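Local coordinates for peridinin-chlorophyll A protein (Amphidinium carterae, PDB 2C9E), which binds chlorophyll a and peridinin and probably serves as a water-soluble antenna that captures blue-green light for photosynthesis, at residues Gly24-Ala28 and Ile29-Ile33; Thr231-Gln234 and Asn235-Asn238; Ala243-Arg246 and Ala247-Ala251. All blocks are in the same frame, centred on the assembly; numbering follows the deposited sequence.

All three contacts are local ones on helices that line the pigment-filled interior. Interactions 1 and 2 are both N-terminal caps, Ser27 opening helix 28-39 and Asn233 opening helix 234-251; they lie on opposite sides of the chain's centre, their own centres about 30 Å apart, and each is partly buried, with pigment on one side and an exposed lysine or asparagine on the other. Interaction 3 is the most buried of the three and belongs to the same helix as interaction 2, further along, with nearest atoms about 5 Å apart. Chemistry follows place: methyl groups against a polyene in 24-33, an amide bonded to a peridinin oxygen in 231-238, a histidine-held water on chlorophyll magnesium in 243-251.

Interaction 1. Residues Gly24-Ala28 and Ile29-Ile33; sequences GGSSA and IAKYI. With PID (peridinin), chain D.
Ser27 caps the N-terminus of helix 28-39 by accepting from Ile29 N and Ala30 N, and Ile29 and Ala30 in turn meet peridinin. The serine hydroxyl, placed by chi1 of 62° between the backbone N and the carbonyl carbon, faces the first turn, where Ile29 N gives OG a weak bond of 3.2 Å bent to 134°. The Ile29 side chain lies along the polyene: CG1 comes within 3.6 Å of peridinin C19, while CG2 meets the methyl CM5. Trimming this residue to an alanine would probably open a gap beside the conjugated chain and leave that stretch of peridinin less firmly held. Ala30 follows with a second weak bond from its N to Ser27 OG. Its CB turns back to the loop and rests 3.7 Å from Ser26 CA, and its CA touches the peridinin methyl CM8. Lys31 N closes the first helical turn on Ser27 O, at 3.3 Å. The lysine chain runs out extended beside Ser26, its CE 3.4 Å from Ser26 OG; that hydroxyl is bonded to Glu208 O on helix 201-213, which ties the loop to the other half of the protein. Tyr32 reaches Pro117 O with its OH and touches a chlorophyll with its side chain, while its N donates to Ala28 O over 2.9 Å, the donor tilted 32° from the carbonyl plane.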
loop_
_atom_site.group_PDB
_atom_site.type_symbol
_atom_site.label_atom_id
_atom_site.label_comp_id
_atom_site.label_asym_id
_atom_site.label_seq_id
_atom_site.Cartn_x
_atom_site.Cartn_y
_atom_site.Cartn_z
ATOM N N GLY A 24 8.572 11.699 -8.646
ATOM C CA GLY A 24 9.053 10.537 -9.338
ATOM C C GLY A 24 10.463 10.035 -9.066
ATOM O O GLY A 24 10.774 8.916 -9.479
ATOM N N GLY A 25 11.292 10.814 -8.377
ATOM C CA GLY A 25 12.663 10.388 -8.166
ATOM C C GLY A 25 12.945 9.645 -6.873
ATOM O O GLY A 25 12.008 9.219 -6.148
ATOM N N SER A 26 14.241 9.463 -6.582
ATOM C CA SER A 26 14.604 8.771 -5.349
ATOM C C SER A 26 14.664 9.816 -4.282
ATOM O O SER A 26 15.726 10.187 -3.860
ATOM C CB SER A 26 15.969 8.094 -5.409
ATOM O OG SER A 26 16.165 7.303 -4.193
ATOM N N SER A 27 13.520 10.294 -3.850
ATOM C CA SER A 27 13.497 11.321 -2.830
ATOM C C SER A 27 13.894 10.777 -1.441
ATOM O O SER A 27 14.393 9.675 -1.289
ATOM C CB SER A 27 12.086 11.913 -2.747
ATOM O OG SER A 27 11.174 10.891 -2.362
ATOM N N ALA A 28 13.686 11.587 -0.433
ATOM C CA ALA A 28 13.992 11.184 0.904
ATOM C C ALA A 28 12.958 10.102 1.282
ATOM O O ALA A 28 13.232 9.226 2.114
ATOM C CB ALA A 28 13.899 12.395 1.823
ATOM N N ILE A 29 11.783 10.144 0.646
ATOM C CA ILE A 29 10.750 9.152 0.923
ATOM C C ILE A 29 11.145 7.792 0.345
ATOM O O ILE A 29 11.080 6.788 1.043
ATOM C CB ILE A 29 9.409 9.594 0.325
ATOM C CG1 ILE A 29 8.918 10.813 1.078
ATOM C CG2 ILE A 29 8.366 8.506 0.408
ATOM C CD1 ILE A 29 8.120 10.471 2.291
ATOM N N ALA A 30 11.577 7.761 -0.919
ATOM C CA ALA A 30 11.964 6.503 -1.564
ATOM C C ALA A 30 13.028 5.805 -0.718
ATOM O O ALA A 30 12.986 4.596 -0.512
ATOM C CB ALA A 30 12.497 6.773 -2.999
ATOM N N LYS A 31 13.993 6.581 -0.242
ATOM C CA LYS A 31 15.101 6.019 0.546
ATOM C C LYS A 31 14.643 5.662 1.942
ATOM O O LYS A 31 15.125 4.666 2.504
ATOM C CB LYS A 31 16.293 6.998 0.635
ATOM C CG LYS A 31 16.825 7.341 -0.734
ATOM C CD LYS A 31 17.842 8.466 -0.726
ATOM C CE LYS A 31 18.487 8.572 -2.086
ATOM N NZ LYS A 31 19.716 9.373 -1.941
ATOM N N TYR A 32 13.728 6.448 2.515
ATOM C CA TYR A 32 13.250 6.069 3.840
ATOM C C TYR A 32 12.491 4.723 3.791
ATOM O O TYR A 32 12.735 3.865 4.616
ATOM C CB TYR A 32 12.336 7.136 4.415
ATOM C CG TYR A 32 11.542 6.658 5.584
ATOM C CD1 TYR A 32 12.087 6.686 6.872
ATOM C CD2 TYR A 32 10.254 6.114 5.411
ATOM C CE1 TYR A 32 11.380 6.180 7.968
ATOM C CE2 TYR A 32 9.528 5.588 6.518
ATOM C CZ TYR A 32 10.094 5.628 7.795
ATOM O OH TYR A 32 9.399 5.151 8.911
ATOM N N ILE A 33 11.585 4.537 2.828
ATOM C CA ILE A 33 10.837 3.272 2.753
ATOM C C ILE A 33 11.785 2.094 2.517
ATOM O O ILE A 33 11.678 1.062 3.180
ATOM C CB ILE A 33 9.774 3.287 1.657
ATOM C CG1 ILE A 33 8.786 4.415 1.909
ATOM C CG2 ILE A 33 9.068 1.940 1.622
ATOM C CD1 ILE A 33 7.856 4.731 0.765
HETATM C C1 PID D . 8.912 20.249 10.705
HETATM C C2 PID D . 9.398 21.172 11.826
HETATM C C3 PID D . 8.194 21.917 12.409
HETATM C C4 PID D . 7.564 22.770 11.301
HETATM C C5 PID D . 6.916 21.935 10.190
HETATM C C6 PID D . 7.718 20.672 9.840
HETATM C C7 PID D . 7.599 20.240 8.514
HETATM C C8 PID D . 6.945 19.090 8.070
HETATM C C9 PID D . 6.836 18.695 6.732
HETATM C C10 PID D . 7.337 19.346 5.605
HETATM C C11 PID D . 6.236 17.577 6.311
HETATM C C12 PID D . 6.380 17.479 4.988
HETATM C C13 PID D . 6.066 16.330 4.256
HETATM C C14 PID D . 6.228 16.091 2.888
HETATM C C15 PID D . 5.911 14.829 2.380
HETATM C C16 PID D . 6.110 14.402 1.065
HETATM C C17 PID D . 5.828 13.081 0.709
HETATM C C18 PID D . 6.109 12.533 -0.543
HETATM C C19 PID D . 5.870 11.187 -0.834
HETATM C C20 PID D . 6.264 10.627 -2.052
HETATM C C21 PID D . 6.123 9.295 -2.445
HETATM C C22 PID D . 6.647 8.874 -3.670
HETATM C C23 PID D . 6.631 7.661 -4.170
HETATM C C24 PID D . 6.723 6.453 -4.679
HETATM C C25 PID D . 5.666 5.865 -5.629
HETATM C C26 PID D . 5.512 4.346 -5.476
HETATM C C27 PID D . 6.847 3.595 -5.476
HETATM C C28 PID D . 7.676 4.117 -4.296
HETATM C C29 PID D . 7.985 5.615 -4.407
HETATM C C30 PID D . 7.400 1.264 -5.657
HETATM C C31 PID D . 6.943 -0.192 -5.731
HETATM C CM1 PID D . 10.005 19.353 10.120
HETATM C CM2 PID D . 6.774 22.856 8.975
HETATM C CM3 PID D . 5.513 21.526 10.649
HETATM C CM4 PID D . 6.798 17.176 1.969
HETATM C CM5 PID D . 5.347 8.307 -1.569
HETATM C CM6 PID D . 4.287 6.487 -5.389
HETATM C CM7 PID D . 6.108 6.178 -7.062
HETATM C CM8 PID D . 8.671 6.045 -3.106
HETATM O O1 PID D . 7.619 19.665 10.861
HETATM O O2 PID D . 8.647 22.785 13.450
HETATM O O3 PID D . 7.857 20.462 5.563
HETATM O O4 PID D . 7.050 18.576 4.512
HETATM O O5 PID D . 8.887 5.812 -5.500
HETATM O O6 PID D . 6.473 2.211 -5.331
HETATM O O7 PID D . 8.558 1.556 -5.957
#

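Interaction 2. Residues Thr231-Gln234 and Asn235-Asn238; sequences TMNQ and NAIN. With PID (peridinin), chain I.
Gln234 and Ile237 form the tight side of this helix start, one turn apart and both against peridinin. The glutamine chain leaves the backbone with CG anti to N, then bends at chi2 (68°), which brings its amide back over the isoleucine: OE1 sits 3.0 Å from Ile237 CD1, so short that the detail is doubtful, and NE2 lies over CG2. From there NE2 donates to peridinin O7 over 3.3 Å, almost straight at 176°. Ile237 CD1 also packs on Met232 CB at 4.0 Å and on the peridinin ring carbon C26, and Met274 of helix 261-276 touches both Met232 and Ile237.

The outer side is looser and polar. Asn233 is the N-cap of helix 234-251; its OD1 takes two weak bonds, a bent one from Asn235 N at 3.1 Å and a long one from Ala236 N. Its backbone O does the firmer work, accepting from Ile237 N in the carbonyl plane. Asn235 meets Asn233 with its CB near OD1, the two amide planes 47° apart, and both residues are exposed.

A water links Gln234 to Asn238 one turn on: it accepts from Gln234 NE2 at 2.8 Å and appears to donate to Asn238 OD1. Gln234 NE2 thus has two acceptors, peridinin O7 and this water, and both are consistent with an amide whose nitrogen is turned toward the acetate carbonyl O7. Such a bond is likely to polarise that acetate carbonyl slightly.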
loop_
_atom_site.group_PDB
_atom_site.type_symbol
_atom_site.label_atom_id
_atom_site.label_comp_id
_atom_site.label_asym_id
_atom_site.label_seq_id
_atom_site.Cartn_x
_atom_site.Cartn_y
_atom_site.Cartn_z
ATOM N N THR A 231 -11.974 -2.843 -9.244
ATOM C CA THR A 231 -12.814 -3.924 -9.823
ATOM C C THR A 231 -12.947 -5.110 -8.858
ATOM O O THR A 231 -13.745 -6.031 -9.103
ATOM C CB THR A 231 -12.223 -4.560 -11.097
ATOM O OG1 THR A 231 -11.033 -5.267 -10.738
ATOM C CG2 THR A 231 -11.936 -3.511 -12.197
ATOM N N MET A 232 -12.148 -5.139 -7.793
ATOM C CA MET A 232 -12.260 -6.236 -6.842
ATOM C C MET A 232 -13.446 -6.078 -5.878
ATOM O O MET A 232 -13.890 -4.965 -5.583
ATOM C CB MET A 232 -10.993 -6.376 -5.980
ATOM C CG MET A 232 -9.735 -6.632 -6.771
ATOM S SD MET A 232 -8.258 -6.639 -5.736
ATOM C CE MET A 232 -7.231 -7.764 -6.761
ATOM N N ASN A 233 -13.895 -7.212 -5.355
ATOM C CA ASN A 233 -14.963 -7.257 -4.379
ATOM C C ASN A 233 -14.400 -6.747 -3.057
ATOM O O ASN A 233 -13.506 -7.360 -2.471
ATOM C CB ASN A 233 -15.435 -8.695 -4.199
ATOM C CG ASN A 233 -16.663 -8.794 -3.308
ATOM O OD1 ASN A 233 -16.592 -8.818 -2.063
ATOM N ND2 ASN A 233 -17.810 -8.842 -3.951
ATOM N N GLN A 234 -14.946 -5.641 -2.565
ATOM C CA GLN A 234 -14.446 -5.075 -1.338
ATOM C C GLN A 234 -14.459 -5.987 -0.095
ATOM O O GLN A 234 -13.585 -5.840 0.759
ATOM C CB GLN A 234 -15.142 -3.725 -1.045
ATOM C CG GLN A 234 -14.327 -2.799 -0.072
ATOM C CD GLN A 234 -13.016 -2.280 -0.683
ATOM O OE1 GLN A 234 -12.851 -2.319 -1.906
ATOM N NE2 GLN A 234 -12.089 -1.770 0.167
ATOM N N ASN A 235 -15.395 -6.926 0.034
ATOM C CA ASN A 235 -15.386 -7.796 1.223
ATOM C C ASN A 235 -14.180 -8.754 1.174
ATOM O O ASN A 235 -13.611 -9.141 2.204
ATOM C CB ASN A 235 -16.684 -8.622 1.334
ATOM C CG ASN A 235 -17.925 -7.766 1.687
ATOM O OD1 ASN A 235 -17.911 -6.960 2.642
ATOM N ND2 ASN A 235 -19.012 -7.961 0.927
ATOM N N ALA A 236 -13.833 -9.166 -0.032
ATOM C CA ALA A 236 -12.684 -10.048 -0.268
ATOM C C ALA A 236 -11.396 -9.248 0.039
ATOM O O ALA A 236 -10.408 -9.802 0.543
ATOM C CB ALA A 236 -12.679 -10.520 -1.739
ATOM N N ILE A 237 -11.431 -7.945 -0.264
ATOM C CA ILE A 237 -10.315 -7.075 0.022
ATOM C C ILE A 237 -10.169 -7.074 1.542
ATOM O O ILE A 237 -9.074 -7.301 2.069
ATOM C CB ILE A 237 -10.587 -5.634 -0.478
ATOM C CG1 ILE A 237 -10.414 -5.590 -1.990
ATOM C CG2 ILE A 237 -9.645 -4.609 0.233
ATOM C CD1 ILE A 237 -10.671 -4.229 -2.599
ATOM N N ASN A 238 -11.277 -6.858 2.248
ATOM C CA ASN A 238 -11.242 -6.824 3.693
ATOM C C ASN A 238 -10.772 -8.116 4.254
ATOM O O ASN A 238 -10.015 -8.117 5.208
ATOM C CB ASN A 238 -12.607 -6.503 4.281
ATOM C CG ASN A 238 -13.107 -5.189 3.820
ATOM O OD1 ASN A 238 -12.316 -4.279 3.575
ATOM N ND2 ASN A 238 -14.416 -5.059 3.687
HETATM C C1 PID I . 2.579 -16.041 -18.211
HETATM C C2 PID I . 2.994 -17.275 -19.015
HETATM C C3 PID I . 1.842 -18.275 -19.114
HETATM C C4 PID I . 1.470 -18.708 -17.693
HETATM C C5 PID I . 0.927 -17.578 -16.811
HETATM C C6 PID I . 1.600 -16.215 -17.046
HETATM C C7 PID I . 1.703 -15.391 -15.920
HETATM C C8 PID I . 1.061 -14.172 -15.691
HETATM C C9 PID I . 1.199 -13.395 -14.535
HETATM C C10 PID I . 1.982 -13.659 -13.414
HETATM C C11 PID I . 0.468 -12.322 -14.234
HETATM C C12 PID I . 0.733 -11.936 -12.983
HETATM C C13 PID I . 0.069 -10.908 -12.313
HETATM C C14 PID I . 0.280 -10.451 -11.010
HETATM C C15 PID I . -0.532 -9.421 -10.534
HETATM C C16 PID I . -0.471 -8.875 -9.251
HETATM C C17 PID I . -1.382 -7.898 -8.850
HETATM C C18 PID I . -1.369 -7.365 -7.564
HETATM C C19 PID I . -2.309 -6.430 -7.135
HETATM C C20 PID I . -2.279 -5.927 -5.836
HETATM C C21 PID I . -3.196 -5.018 -5.311
HETATM C C22 PID I . -3.045 -4.585 -3.992
HETATM C C23 PID I . -3.828 -3.756 -3.352
HETATM C C24 PID I . -4.588 -2.937 -2.668
HETATM C C25 PID I . -5.759 -3.398 -1.782
HETATM C C26 PID I . -7.038 -2.647 -2.172
HETATM C C27 PID I . -6.842 -1.124 -2.235
HETATM C C28 PID I . -5.664 -0.748 -3.145
HETATM C C29 PID I . -4.351 -1.424 -2.731
HETATM C C30 PID I . -9.129 -0.378 -2.137
HETATM C C31 PID I . -10.346 0.198 -2.862
HETATM C CM1 PID I . 3.652 -14.950 -18.153
HETATM C CM2 PID I . 1.141 -18.052 -15.372
HETATM C CM3 PID I . -0.577 -17.437 -17.054
HETATM C CM4 PID I . 1.296 -11.122 -10.077
HETATM C CM5 PID I . -4.348 -4.498 -6.178
HETATM C CM6 PID I . -6.025 -4.898 -1.929
HETATM C CM7 PID I . -5.414 -3.119 -0.315
HETATM C CM8 PID I . -3.256 -1.056 -3.737
HETATM O O1 PID I . 1.218 -15.605 -18.290
HETATM O O2 PID I . 2.298 -19.427 -19.832
HETATM O O3 PID I . 2.896 -14.478 -13.339
HETATM O O4 PID I . 1.682 -12.753 -12.437
HETATM O O5 PID I . -3.977 -0.977 -1.422
HETATM O O6 PID I . -7.994 -0.537 -2.874
HETATM O O7 PID I . -9.195 -0.693 -0.948
HETATM O O HOH W 1 -12.576 -1.516 2.949
#

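Interaction 3. Residues Ala243-Arg246 and Ala247-Ala251; sequences AHVR and AIKGA. With CLA (chlorophyll a), chain C.
Ala243 O, His244 O and Arg246 O accept from Ala247 N, Ile248 N and Gly250 N in regular alpha-helical i to i+4 bonds, that of His244 being 3.0 Å and nearly along the C=O axis, while the equivalent bond from Lys249 N to Val245 O is weak. His244, Ala247 and Ile248 make up the pigment side. CG of His244 is anti to the carbonyl carbon (chi1 -72°), which swings the ring off the helix to reach the chlorophyll. Its imidazole lies nearly flat over the face of the macrocycle, above the C1C-C2C side of the pyrrole ring that holds NC: C1C is 3.2 Å from the imidazole plane, nearer the ring's margin than its centre, and CD2 comes 3.4 Å from the methine carbon CHC. In the plane of the imidazole, at its edge, NE2 meets a water 2.7 Å away, and this water is an axial ligand of the chlorophyll magnesium at 2.1 Å. ND1 is bonded to Ala240 O one turn back, which should limit the rotation of the ring. Ile248 follows one turn on; its CG1 touches His244 O, and CD1 extends to the pigment's vinyl carbon CBB at 4.0 Å. Ala247 meets a peridinin and Val267 of helix 261-276.

Val245 and Lys249 run alongside each other in the same direction, the methyl CG1 of the valine 4.0 Å from CD of the lysine. Both touch helix 41-55, the buried Val245 on Leu52 and the exposed Lys249 on Glu49. Arg246 turns instead to helix 261-276, where it meets Asp263.

The histidine therefore acts in the second shell of the metal: it positions the axial water rather than binding magnesium itself.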
loop_
_atom_site.group_PDB
_atom_site.type_symbol
_atom_site.label_atom_id
_atom_site.label_comp_id
_atom_site.label_asym_id
_atom_site.label_seq_id
_atom_site.Cartn_x
_atom_site.Cartn_y
_atom_site.Cartn_z
ATOM N N ALA A 243 -6.372 -11.130 6.820
ATOM C CA ALA A 243 -5.523 -12.332 6.837
ATOM C C ALA A 243 -4.041 -11.903 7.087
ATOM O O ALA A 243 -3.319 -12.529 7.854
ATOM C CB ALA A 243 -5.641 -13.095 5.502
ATOM N N HIS A 244 -3.604 -10.813 6.450
ATOM C CA HIS A 244 -2.212 -10.344 6.647
ATOM C C HIS A 244 -2.025 -9.795 8.073
ATOM O O HIS A 244 -0.987 -9.989 8.661
ATOM C CB HIS A 244 -1.842 -9.245 5.644
ATOM C CG HIS A 244 -1.655 -9.721 4.225
ATOM N ND1 HIS A 244 -2.715 -9.993 3.376
ATOM C CD2 HIS A 244 -0.525 -9.928 3.497
ATOM C CE1 HIS A 244 -2.244 -10.350 2.185
ATOM N NE2 HIS A 244 -0.916 -10.320 2.234
ATOM N N VAL A 245 -3.019 -9.066 8.605
ATOM C CA VAL A 245 -2.951 -8.525 9.986
ATOM C C VAL A 245 -2.720 -9.743 10.887
ATOM O O VAL A 245 -1.886 -9.734 11.774
ATOM C CB VAL A 245 -4.300 -7.814 10.469
ATOM C CG1 VAL A 245 -4.250 -7.598 11.998
ATOM C CG2 VAL A 245 -4.500 -6.430 9.782
ATOM N N ARG A 246 -3.460 -10.809 10.661
ATOM C CA ARG A 246 -3.228 -11.974 11.521
ATOM C C ARG A 246 -1.814 -12.575 11.340
ATOM O O ARG A 246 -1.133 -12.888 12.318
ATOM C CB ARG A 246 -4.283 -13.052 11.260
ATOM C CG ARG A 246 -3.937 -14.369 11.913
ATOM C CD ARG A 246 -4.696 -15.523 11.278
ATOM N NE ARG A 246 -6.130 -15.442 11.543
ATOM C CZ ARG A 246 -7.055 -15.543 10.592
ATOM N NH1 ARG A 246 -6.670 -15.720 9.317
ATOM N NH2 ARG A 246 -8.351 -15.483 10.913
ATOM N N ALA A 247 -1.372 -12.713 10.090
ATOM C CA ALA A 247 -0.044 -13.289 9.798
ATOM C C ALA A 247 1.109 -12.538 10.490
ATOM O O ALA A 247 2.010 -13.130 11.100
ATOM C CB ALA A 247 0.169 -13.300 8.310
ATOM N N ILE A 248 1.064 -11.221 10.404
ATOM C CA ILE A 248 2.099 -10.404 10.991
ATOM C C ILE A 248 2.181 -10.642 12.497
ATOM O O ILE A 248 3.261 -10.782 13.037
ATOM C CB ILE A 248 1.813 -8.920 10.724
ATOM C CG1 ILE A 248 1.854 -8.655 9.218
ATOM C CG2 ILE A 248 2.777 -8.048 11.536
ATOM C CD1 ILE A 248 1.440 -7.210 8.860
ATOM N N LYS A 249 1.039 -10.685 13.177
ATOM C CA LYS A 249 1.057 -10.916 14.610
ATOM C C LYS A 249 1.754 -12.246 14.854
ATOM O O LYS A 249 2.635 -12.335 15.719
ATOM C CB LYS A 249 -0.385 -10.910 15.179
ATOM C CG LYS A 249 -1.027 -9.499 15.054
ATOM C CD LYS A 249 -2.562 -9.498 15.084
ATOM C CE LYS A 249 -3.097 -8.842 16.345
ATOM N NZ LYS A 249 -4.572 -8.633 16.252
ATOM N N GLY A 250 1.399 -13.270 14.080
ATOM C CA GLY A 250 2.075 -14.547 14.268
ATOM C C GLY A 250 3.545 -14.538 13.855
ATOM O O GLY A 250 4.313 -15.490 14.196
ATOM N N ALA A 251 3.982 -13.467 13.170
ATOM C CA ALA A 251 5.368 -13.423 12.675
ATOM C C ALA A 251 6.348 -12.549 13.408
ATOM O O ALA A 251 7.562 -12.765 13.295
ATOM C CB ALA A 251 5.359 -13.029 11.151
HETATM MG MG CLA C . 1.432 -9.015 -0.687
HETATM C CHA CLA C . 2.066 -9.972 -4.009
HETATM C CHB CLA C . 4.824 -9.187 -0.030
HETATM C CHC CLA C . 0.978 -7.199 2.242
HETATM C CHD CLA C . -1.762 -8.065 -1.744
HETATM N NA CLA C . 3.186 -9.668 -1.817
HETATM C C1A CLA C . 3.205 -10.019 -3.176
HETATM C C2A CLA C . 4.626 -10.294 -3.616
HETATM C C3A CLA C . 5.423 -10.269 -2.319
HETATM C C4A CLA C . 4.463 -9.653 -1.301
HETATM C CMA CLA C . 5.755 -11.705 -1.888
HETATM C CAA CLA C . 5.130 -9.215 -4.581
HETATM C CBA CLA C . 6.463 -9.574 -5.233
HETATM C CGA CLA C . 7.063 -8.416 -6.017
HETATM O O1A CLA C . 8.171 -8.569 -6.538
HETATM O O2A CLA C . 6.373 -7.123 -6.162
HETATM N NB CLA C . 2.656 -8.424 0.885
HETATM C C1B CLA C . 4.015 -8.646 0.955
HETATM C C2B CLA C . 4.474 -8.304 2.273
HETATM C C3B CLA C . 3.416 -7.755 2.951
HETATM C C4B CLA C . 2.263 -7.766 2.029
HETATM C CMB CLA C . 5.909 -8.571 2.864
HETATM C CAB CLA C . 3.741 -7.353 4.318
HETATM C CBB CLA C . 2.800 -6.816 5.112
HETATM N NC CLA C . -0.125 -7.836 0.101
HETATM C C1C CLA C . -0.128 -7.232 1.346
HETATM C C2C CLA C . -1.468 -6.717 1.608
HETATM C C3C CLA C . -2.219 -6.959 0.506
HETATM C C4C CLA C . -1.371 -7.649 -0.456
HETATM C CMC CLA C . -1.971 -6.015 2.871
HETATM C CAC CLA C . -3.673 -6.604 0.287
HETATM C CBC CLA C . -4.630 -7.758 0.774
HETATM N ND CLA C . 0.383 -8.991 -2.432
HETATM C C1D CLA C . -0.936 -8.723 -2.676
HETATM C C2D CLA C . -1.356 -9.319 -3.916
HETATM C C3D CLA C . -0.237 -9.807 -4.470
HETATM C C4D CLA C . 0.829 -9.588 -3.555
HETATM C CMD CLA C . -2.816 -9.308 -4.497
HETATM C CAD CLA C . 0.346 -10.389 -5.653
HETATM O OBD CLA C . -0.173 -10.986 -6.614
HETATM C CBD CLA C . 1.853 -10.313 -5.510
HETATM C CGD CLA C . 2.396 -11.684 -5.845
HETATM O O1D CLA C . 2.583 -12.504 -4.948
HETATM O O2D CLA C . 2.621 -12.010 -7.143
HETATM C CED CLA C . 2.934 -13.256 -7.458
HETATM C C1 CLA C . 7.054 -6.101 -6.935
HETATM C C2 CLA C . 6.230 -4.979 -6.930
HETATM C C3 CLA C . 5.923 -4.067 -7.934
HETATM C C4 CLA C . 6.533 -4.139 -9.386
HETATM C C5 CLA C . 4.920 -2.865 -7.703
HETATM C C6 CLA C . 4.379 -2.720 -6.246
HETATM C C7 CLA C . 3.247 -1.666 -6.129
HETATM C C8 CLA C . 2.606 -1.515 -4.724
HETATM C C9 CLA C . 1.273 -0.738 -4.826
HETATM C C10 CLA C . 3.595 -0.745 -3.816
HETATM C C11 CLA C . 3.012 -0.199 -2.489
HETATM C C12 CLA C . 4.115 0.300 -1.551
HETATM C C13 CLA C . 5.092 1.336 -2.128
HETATM C C14 CLA C . 6.408 1.427 -1.385
HETATM C C15 CLA C . 4.406 2.708 -2.164
HETATM C C16 CLA C . 4.066 3.351 -0.830
HETATM C C17 CLA C . 3.096 4.474 -1.068
HETATM C C18 CLA C . 2.768 5.333 0.147
HETATM C C19 CLA C . 1.791 6.412 -0.242
HETATM C C20 CLA C . 4.029 5.972 0.693
HETATM O O HOH W 2 0.852 -10.800 0.317
#